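Local coordinates for putative thioesterase (Novosphingobium aromaticivorans, PDB 3CJY), which probably hydrolyses acyl-CoA thioesters and binds calcium, at residues 36-42 with 182-187; 47-52 with 75-79; 54-59 with 104-109. All blocks are in the same frame, centred on the assembly; numbering follows the deposited sequence. Where two conformers were deposited one is given.

Interaction 1 (36-42 with 182-187); sequences FGGASMA and AMFADF
In this double-hotdog thioesterase two hotdog halves share one chain, and the start of the N-terminal half's long helix meets the end of a C-terminal-half helix. Phe36 is N-cap; Gly37 to Ala42 are helical, with Ser40 N hydrogen-bonded to Phe36 O at 3.0 Å. Helix 178-185 leads into Asp186 and Phe187, which are not helical.

The hollow is formed by Gly37 and Gly38: a CB on Gly37 would clash with Asp186 OD2 (2.7 Å), one on Gly38 with Met183 CA and Asp186 CB. Gly38 CA lies 4.0 Å from Met183 CA and 3.6 Å from Ala182 O. Ala182 CB fits against Ala42 CB (4.0 Å) and Met41 CG (3.6 Å), while selenomethionine Met183 (m, t, m) reaches across the first turn of helix 37-52, its CG 3.5 Å from Gly38 O and its CE 4.1 Å from Ala42 CB. The bump in return is Phe36 (chi1 t), CE2 3.9 Å from Met183 CB and the edge atom CZ 3.3 Å from Met183 O; Tyr145 stacks on this ring.

Asp186 (chi1 t) turns its carboxylate to the helix start: OD1 is held by Gln253 and Asn207, and OD2 accepts a weak hydrogen bond from Gly38 N at 2.9 Å.

Interaction 2 (47-52 with 75-79); sequences VAAETV and LTVEV. With CA (calcium ion), chain B.
This is an apolar helix-on-sheet contact inside the N-terminal hotdog half, where the last turns of helix 37-52 lie against the inner side of strand 72-79. No hydrogen bond joins the two segments; the fit is made almost wholly by side chains. The axes of the short segments pass 8.9 Å apart and cross at -50°, so the helix runs obliquely over the strand, with Ala48 CA 6.4 Å from Val77 CA and Val52 CA 7.5 Å from Val79 CA.

The strand is extended, and alternation sends Leu75, Val77 and Val79 toward the helix and Thr76 and Glu78 away. Val47 (m) sets CG2 between two of them, 3.9 Å from Leu75 CD2 and 3.8 Å from Val77 CG2. One turn on, Thr51 CG2 lies 4.0 Å from Val79 CG2, and Val52 (t) brings its CG2 to 3.9 Å from the same atom. Thr51 takes the m rotamer, so its OG1 donates to Val47 O at 2.8 Å; this hydroxyl also hydrogen-bonds Tyr17 and can therefore sit 3.7 Å from Val77 CG2 without losing its polar partners.

At the helix end Thr51 O binds calcium at 2.3 Å, beside water 1, also 2.3 Å from the ion, and Asp14 OD1. A central helix wrapped by a curved antiparallel sheet defines the hotdog fold, and here its C-terminal end also supplies a ligand to the calcium site.

Interaction 3 (54-59 with 104-109); sequences RPVVQG and GISLGM
Val56, Ile105 and Leu107 form the apolar centre of this antiparallel pairing, on the sheet face covered by helix 37-52. Val56 (t) places CG2 3.9 Å from both Ile105 CG2 and Leu107 CD2. Gly59 continues this face, its CA 4.1 Å from Ile105 CA; a CB there would be tight against Ile105 CG1, at 3.3 Å.

Val56 with Leu107 and Gly59 with Ile105 are non-hydrogen-bonded pairs; between them lies a classic beta bulge, Val57 and Gln58 both opposite Ser106. Ser106 O accepts from Val57 N at 2.8 Å and, weakly, from Gln58 N at 3.3 Å, while Ser106 N donates to Gln58 O at 2.9 Å. Val57 (phi/psi -100/-46) makes the bulge, where the strand turns a corner. Gly108, whose phi/psi of 163/167 calls for glycine, donates from N to Pro55 O at 2.8 Å.

On the other face Gln58 (p, p) curls back, NE2 donating to Ser106 OG at 2.8 Å and to Gln62 of the second subunit. At the outer end, water 2 accepts from Arg54 NH2 (2.9 Å) and Met109 N (2.7 Å), while Arg54 NH1 hydrogen-bonds to Gly83 O. The chemistry divides by face: apolar side chains toward the helix, an amide-hydroxyl link toward the dimer interface.

Overall arrangement
Helix 37-52 ties the set together. Its start makes interaction 1, whose centre is about 2 Å from the centre of the chain, between the two hotdog halves; its end makes interaction 2, centres about 17 Å apart. Interaction 3 shares the sheet of strand 72-79, its centre about 11 Å from that of interaction 2, and the two touch: Ala48 CB is 3.6 Å from Ile105 CD1, and Ala49 CA 3.5 Å from Leu107 CD2. Interactions 1 and 3 meet where Met41 CE comes within 3.5 Å of Gly59 O. Calcium belongs to interaction 2, about 9 Å from the Arg54 side chain of interaction 3. One helix joins half-to-half packing, sheet core and metal site.

Interaction 1 (36-42 with 182-187)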
loop_
_atom_site.group_PDB
_atom_site.type_symbol
_atom_site.label_atom_id
_atom_site.label_comp_id
_atom_site.label_asym_id
_atom_site.label_seq_id
_atom_site.Cartn_x
_atom_site.Cartn_y
_atom_site.Cartn_z
ATOM N N PHE A 36 19.010 -3.309 -2.071
ATOM C CA PHE A 36 17.836 -2.967 -2.867
ATOM C C PHE A 36 16.564 -3.106 -2.021
ATOM O O PHE A 36 16.343 -4.111 -1.369
ATOM C CB PHE A 36 17.817 -3.890 -4.114
ATOM C CG PHE A 36 16.660 -3.685 -5.042
ATOM C CD1 PHE A 36 16.223 -2.431 -5.390
ATOM C CD2 PHE A 36 16.065 -4.800 -5.617
ATOM C CE1 PHE A 36 15.162 -2.272 -6.291
ATOM C CE2 PHE A 36 14.998 -4.659 -6.499
ATOM C CZ PHE A 36 14.577 -3.388 -6.843
ATOM N N GLY A 37 15.734 -2.064 -2.056
ATOM C CA GLY A 37 14.496 -2.053 -1.280
ATOM C C GLY A 37 13.622 -3.253 -1.577
ATOM O O GLY A 37 13.090 -3.876 -0.658
ATOM N N GLY A 38 13.477 -3.558 -2.873
ATOM C CA GLY A 38 12.681 -4.691 -3.295
ATOM C C GLY A 38 13.188 -6.002 -2.756
ATOM O O GLY A 38 12.416 -6.942 -2.491
ATOM N N ALA A 39 14.506 -6.076 -2.609
ATOM C CA ALA A 39 15.136 -7.298 -2.045
ATOM C C ALA A 39 14.802 -7.369 -0.564
ATOM O O ALA A 39 14.590 -8.416 -0.029
ATOM C CB ALA A 39 16.654 -7.300 -2.234
ATOM N N SER A 40 14.754 -6.228 0.084
ATOM C CA SER A 40 14.368 -6.181 1.498
ATOM C C SER A 40 12.948 -6.747 1.646
ATOM O O SER A 40 12.690 -7.567 2.538
ATOM C CB SER A 40 14.440 -4.762 2.051
ATOM O OG SER A 40 15.810 -4.387 2.177
HETATM N N MSE A 41 12.058 -6.255 0.800
HETATM C CA MSE A 41 10.682 -6.737 0.806
HETATM C C MSE A 41 10.643 -8.239 0.515
HETATM O O MSE A 41 10.024 -9.021 1.270
HETATM C CB MSE A 41 9.769 -5.985 -0.151
HETATM C CG MSE A 41 8.439 -6.701 -0.237
HETATM SE SE MSE A 41 7.341 -6.592 1.420
HETATM C CE MSE A 41 6.658 -4.821 1.069
ATOM N N ALA A 42 11.356 -8.672 -0.512
ATOM C CA ALA A 42 11.426 -10.091 -0.881
ATOM C C ALA A 42 11.836 -10.965 0.291
ATOM O O ALA A 42 11.257 -12.015 0.551
ATOM C CB ALA A 42 12.375 -10.295 -2.048
ATOM N N ALA A 182 8.255 -8.912 -5.562
ATOM C CA ALA A 182 8.613 -7.877 -4.621
ATOM C C ALA A 182 9.756 -7.043 -5.216
ATOM O O ALA A 182 9.788 -5.840 -5.096
ATOM C CB ALA A 182 9.033 -8.480 -3.261
HETATM N N MSE A 183 10.702 -7.711 -5.864
HETATM C CA MSE A 183 11.861 -7.010 -6.411
HETATM C C MSE A 183 11.413 -6.116 -7.590
HETATM O O MSE A 183 11.800 -4.960 -7.694
HETATM C CB MSE A 183 12.966 -8.014 -6.751
HETATM C CG MSE A 183 13.732 -8.338 -5.473
HETATM SE SE MSE A 183 15.158 -9.670 -5.652
HETATM C CE MSE A 183 14.110 -11.040 -5.704
ATOM N N PHE A 184 10.594 -6.666 -8.490
ATOM C CA PHE A 184 10.148 -5.914 -9.650
ATOM C C PHE A 184 9.232 -4.736 -9.303
ATOM O O PHE A 184 9.187 -3.711 -10.008
ATOM C CB PHE A 184 9.462 -6.836 -10.667
ATOM C CG PHE A 184 10.403 -7.797 -11.365
ATOM C CD1 PHE A 184 11.772 -7.539 -11.439
ATOM C CD2 PHE A 184 9.896 -8.866 -12.090
ATOM C CE1 PHE A 184 12.617 -8.373 -12.216
ATOM C CE2 PHE A 184 10.745 -9.724 -12.820
ATOM C CZ PHE A 184 12.109 -9.470 -12.845
ATOM N N ALA A 185 8.474 -4.892 -8.210
ATOM C CA ALA A 185 7.603 -3.838 -7.696
ATOM C C ALA A 185 8.427 -2.600 -7.302
ATOM O O ALA A 185 7.963 -1.482 -7.387
ATOM C CB ALA A 185 6.766 -4.325 -6.441
ATOM N N ASP A 186 9.667 -2.829 -6.861
ATOM C CA ASP A 186 10.542 -1.721 -6.434
ATOM C C ASP A 186 11.345 -1.072 -7.567
ATOM O O ASP A 186 12.388 -0.445 -7.337
ATOM C CB ASP A 186 11.425 -2.146 -5.289
ATOM C CG ASP A 186 12.045 -0.950 -4.530
ATOM O OD1 ASP A 186 11.349 0.047 -4.298
ATOM O OD2 ASP A 186 13.244 -1.020 -4.176
ATOM N N PHE A 187 10.814 -1.166 -8.779
ATOM C CA PHE A 187 11.327 -0.409 -9.904
ATOM C C PHE A 187 10.646 0.989 -10.016
ATOM O O PHE A 187 10.961 1.795 -10.878
ATOM C CB PHE A 187 11.172 -1.192 -11.204
ATOM C CG PHE A 187 12.315 -2.120 -11.503
ATOM C CD1 PHE A 187 12.635 -3.157 -10.635
ATOM C CD2 PHE A 187 13.044 -1.970 -12.687
ATOM C CE1 PHE A 187 13.676 -4.003 -10.884
ATOM C CE2 PHE A 187 14.091 -2.842 -12.972
ATOM C CZ PHE A 187 14.393 -3.867 -12.066
#

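Interaction 2 (47-52 with 75-79)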
loop_
_atom_site.group_PDB
_atom_site.type_symbol
_atom_site.label_atom_id
_atom_site.label_comp_id
_atom_site.label_asym_id
_atom_site.label_seq_id
_atom_site.Cartn_x
_atom_site.Cartn_y
_atom_site.Cartn_z
ATOM N N VAL A 47 10.944 -14.906 4.664
ATOM C CA VAL A 47 11.109 -15.389 6.054
ATOM C C VAL A 47 9.742 -15.570 6.737
ATOM O O VAL A 47 9.548 -16.491 7.537
ATOM C CB VAL A 47 12.108 -14.516 6.891
ATOM C CG1 VAL A 47 13.465 -14.570 6.231
ATOM C CG2 VAL A 47 11.645 -13.046 7.108
ATOM N N ALA A 48 8.802 -14.701 6.402
ATOM C CA ALA A 48 7.430 -14.775 6.946
ATOM C C ALA A 48 6.760 -16.053 6.447
ATOM O O ALA A 48 6.217 -16.828 7.236
ATOM C CB ALA A 48 6.585 -13.536 6.552
ATOM N N ALA A 49 6.831 -16.300 5.148
ATOM C CA ALA A 49 6.198 -17.502 4.572
ATOM C C ALA A 49 6.862 -18.775 5.109
ATOM O O ALA A 49 6.200 -19.774 5.423
ATOM C CB ALA A 49 6.259 -17.452 3.057
ATOM N N GLU A 50 8.169 -18.699 5.285
ATOM C CA GLU A 50 8.958 -19.865 5.732
ATOM C C GLU A 50 8.648 -20.156 7.208
ATOM O O GLU A 50 8.557 -21.309 7.650
ATOM C CB GLU A 50 10.452 -19.567 5.486
ATOM C CG GLU A 50 11.262 -20.700 4.849
ATOM C CD GLU A 50 11.881 -21.598 5.847
ATOM O OE1 GLU A 50 12.012 -21.140 7.006
ATOM O OE2 GLU A 50 12.243 -22.745 5.485
ATOM N N THR A 51 8.465 -19.104 7.982
ATOM C CA THR A 51 8.159 -19.263 9.408
ATOM C C THR A 51 6.723 -19.705 9.594
ATOM O O THR A 51 6.461 -20.610 10.358
ATOM C CB THR A 51 8.364 -17.957 10.159
ATOM O OG1 THR A 51 9.746 -17.624 10.103
ATOM C CG2 THR A 51 7.908 -18.069 11.607
ATOM N N VAL A 52 5.797 -19.124 8.848
ATOM C CA VAL A 52 4.375 -19.445 9.013
ATOM C C VAL A 52 3.931 -20.704 8.261
ATOM O O VAL A 52 3.007 -21.394 8.679
ATOM C CB VAL A 52 3.488 -18.223 8.656
ATOM C CG1 VAL A 52 2.085 -18.626 8.508
ATOM C CG2 VAL A 52 3.621 -17.154 9.748
ATOM N N LEU A 75 16.996 -10.849 10.231
ATOM C CA LEU A 75 15.551 -10.734 10.146
ATOM C C LEU A 75 14.912 -11.540 11.248
ATOM O O LEU A 75 15.267 -12.691 11.471
ATOM C CB LEU A 75 15.021 -11.181 8.796
ATOM C CG LEU A 75 15.565 -10.522 7.535
ATOM C CD1 LEU A 75 16.632 -11.413 6.900
ATOM C CD2 LEU A 75 14.444 -10.335 6.549
ATOM N N THR A 76 14.016 -10.881 11.983
ATOM C CA THR A 76 13.293 -11.499 13.082
ATOM C C THR A 76 11.796 -11.457 12.792
ATOM O O THR A 76 11.234 -10.414 12.492
ATOM C CB THR A 76 13.611 -10.830 14.411
ATOM O OG1 THR A 76 15.029 -10.816 14.600
ATOM C CG2 THR A 76 12.985 -11.601 15.577
ATOM N N VAL A 77 11.184 -12.620 12.891
ATOM C CA VAL A 77 9.756 -12.805 12.621
ATOM C C VAL A 77 8.923 -13.029 13.867
ATOM O O VAL A 77 9.258 -13.870 14.703
ATOM C CB VAL A 77 9.518 -14.031 11.747
ATOM C CG1 VAL A 77 8.048 -14.138 11.337
ATOM C CG2 VAL A 77 10.415 -14.024 10.515
ATOM N N GLU A 78 7.854 -12.244 13.985
ATOM C CA GLU A 78 6.884 -12.388 15.051
ATOM C C GLU A 78 5.542 -12.742 14.436
ATOM O O GLU A 78 5.006 -11.989 13.637
ATOM C CB GLU A 78 6.731 -11.072 15.811
ATOM C CG GLU A 78 5.671 -11.110 16.898
ATOM C CD GLU A 78 5.474 -9.745 17.576
ATOM O OE1 GLU A 78 5.758 -8.701 16.952
ATOM O OE2 GLU A 78 5.000 -9.714 18.731
ATOM N N VAL A 79 4.967 -13.855 14.866
ATOM C CA VAL A 79 3.669 -14.267 14.384
ATOM C C VAL A 79 2.615 -13.707 15.346
ATOM O O VAL A 79 2.570 -14.041 16.541
ATOM C CB VAL A 79 3.569 -15.809 14.258
ATOM C CG1 VAL A 79 2.208 -16.189 13.740
ATOM C CG2 VAL A 79 4.694 -16.342 13.360
HETATM CA CA CA B . 6.915 -22.199 12.005
HETATM O O HOH W 1 5.518 -20.998 13.379
#

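Interaction 3 (54-59 with 104-109)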
loop_
_atom_site.group_PDB
_atom_site.type_symbol
_atom_site.label_atom_id
_atom_site.label_comp_id
_atom_site.label_asym_id
_atom_site.label_seq_id
_atom_site.Cartn_x
_atom_site.Cartn_y
_atom_site.Cartn_z
ATOM N N ARG A 54 2.878 -20.770 4.987
ATOM C CA ARG A 54 1.846 -20.518 4.005
ATOM C C ARG A 54 2.240 -19.299 3.186
ATOM O O ARG A 54 3.146 -18.549 3.552
ATOM C CB ARG A 54 0.489 -20.365 4.661
ATOM C CG ARG A 54 0.414 -19.227 5.600
ATOM C CD ARG A 54 -0.411 -19.622 6.798
ATOM N NE ARG A 54 -1.807 -19.860 6.473
ATOM C CZ ARG A 54 -2.702 -20.255 7.369
ATOM N NH1 ARG A 54 -2.321 -20.471 8.627
ATOM N NH2 ARG A 54 -3.964 -20.439 7.019
ATOM N N PRO A 55 1.562 -19.110 2.063
ATOM C CA PRO A 55 1.949 -18.055 1.139
ATOM C C PRO A 55 1.479 -16.652 1.503
ATOM O O PRO A 55 0.469 -16.477 2.173
ATOM C CB PRO A 55 1.314 -18.492 -0.194
ATOM C CG PRO A 55 0.335 -19.519 0.141
ATOM C CD PRO A 55 0.448 -19.923 1.578
ATOM N N VAL A 56 2.244 -15.670 1.070
ATOM C CA VAL A 56 1.929 -14.292 1.353
ATOM C C VAL A 56 0.784 -13.806 0.513
ATOM O O VAL A 56 0.677 -14.144 -0.648
ATOM C CB VAL A 56 3.169 -13.386 1.067
ATOM C CG1 VAL A 56 2.794 -11.904 1.025
ATOM C CG2 VAL A 56 4.282 -13.659 2.110
ATOM N N VAL A 57 -0.090 -13.035 1.147
ATOM C CA VAL A 57 -1.191 -12.327 0.484
ATOM C C VAL A 57 -0.782 -10.884 0.276
ATOM O O VAL A 57 -0.953 -10.312 -0.784
ATOM C CB VAL A 57 -2.511 -12.424 1.306
ATOM C CG1 VAL A 57 -3.579 -11.444 0.850
ATOM C CG2 VAL A 57 -2.991 -13.851 1.401
ATOM N N GLN A 58 -0.213 -10.263 1.306
ATOM C CA GLN A 58 0.228 -8.874 1.153
ATOM C C GLN A 58 1.218 -8.525 2.191
ATOM O O GLN A 58 1.254 -9.121 3.246
ATOM C CB GLN A 58 -0.961 -7.878 1.217
ATOM C CG GLN A 58 -1.721 -7.749 2.525
ATOM C CD GLN A 58 -1.074 -6.880 3.559
ATOM O OE1 GLN A 58 -0.364 -5.919 3.239
ATOM N NE2 GLN A 58 -1.329 -7.206 4.832
ATOM N N GLY A 59 2.022 -7.523 1.916
ATOM C CA GLY A 59 2.953 -7.037 2.942
ATOM C C GLY A 59 3.272 -5.560 2.753
ATOM O O GLY A 59 3.189 -5.017 1.655
ATOM N N GLY A 104 4.731 -5.549 8.147
ATOM C CA GLY A 104 3.513 -6.292 8.488
ATOM C C GLY A 104 3.089 -7.069 7.261
ATOM O O GLY A 104 3.014 -6.531 6.166
ATOM N N ILE A 105 2.863 -8.344 7.446
ATOM C CA ILE A 105 2.571 -9.292 6.381
ATOM C C ILE A 105 1.397 -10.213 6.731
ATOM O O ILE A 105 1.274 -10.691 7.873
ATOM C CB ILE A 105 3.832 -10.183 6.140
ATOM C CG1 ILE A 105 5.055 -9.309 5.796
ATOM C CG2 ILE A 105 3.579 -11.229 5.029
ATOM C CD1 ILE A 105 6.345 -10.030 5.721
ATOM N N SER A 106 0.506 -10.390 5.759
ATOM C CA SER A 106 -0.634 -11.301 5.874
ATOM C C SER A 106 -0.345 -12.490 4.981
ATOM O O SER A 106 0.146 -12.331 3.873
ATOM C CB SER A 106 -1.944 -10.676 5.378
ATOM O OG SER A 106 -2.217 -9.510 6.093
ATOM N N LEU A 107 -0.677 -13.666 5.505
ATOM C CA LEU A 107 -0.430 -14.941 4.832
ATOM C C LEU A 107 -1.668 -15.801 4.869
ATOM O O LEU A 107 -2.440 -15.736 5.799
ATOM C CB LEU A 107 0.753 -15.677 5.467
ATOM C CG LEU A 107 2.026 -14.836 5.597
ATOM C CD1 LEU A 107 2.125 -14.252 7.023
ATOM C CD2 LEU A 107 3.270 -15.654 5.274
ATOM N N GLY A 108 -1.854 -16.572 3.816
ATOM C CA GLY A 108 -2.993 -17.471 3.755
ATOM C C GLY A 108 -3.261 -17.951 2.362
ATOM O O GLY A 108 -2.761 -17.411 1.365
HETATM N N MSE A 109 -4.093 -18.971 2.308
HETATM C CA MSE A 109 -4.461 -19.554 1.053
HETATM C C MSE A 109 -5.625 -20.470 1.380
HETATM O O MSE A 109 -5.474 -21.455 2.101
HETATM C CB MSE A 109 -3.264 -20.303 0.454
HETATM C CG MSE A 109 -3.501 -20.688 -0.998
HETATM SE SE MSE A 109 -2.178 -21.934 -1.788
HETATM C CE MSE A 109 -2.174 -23.259 -0.328
HETATM O O HOH W 2 -5.393 -19.619 4.586
#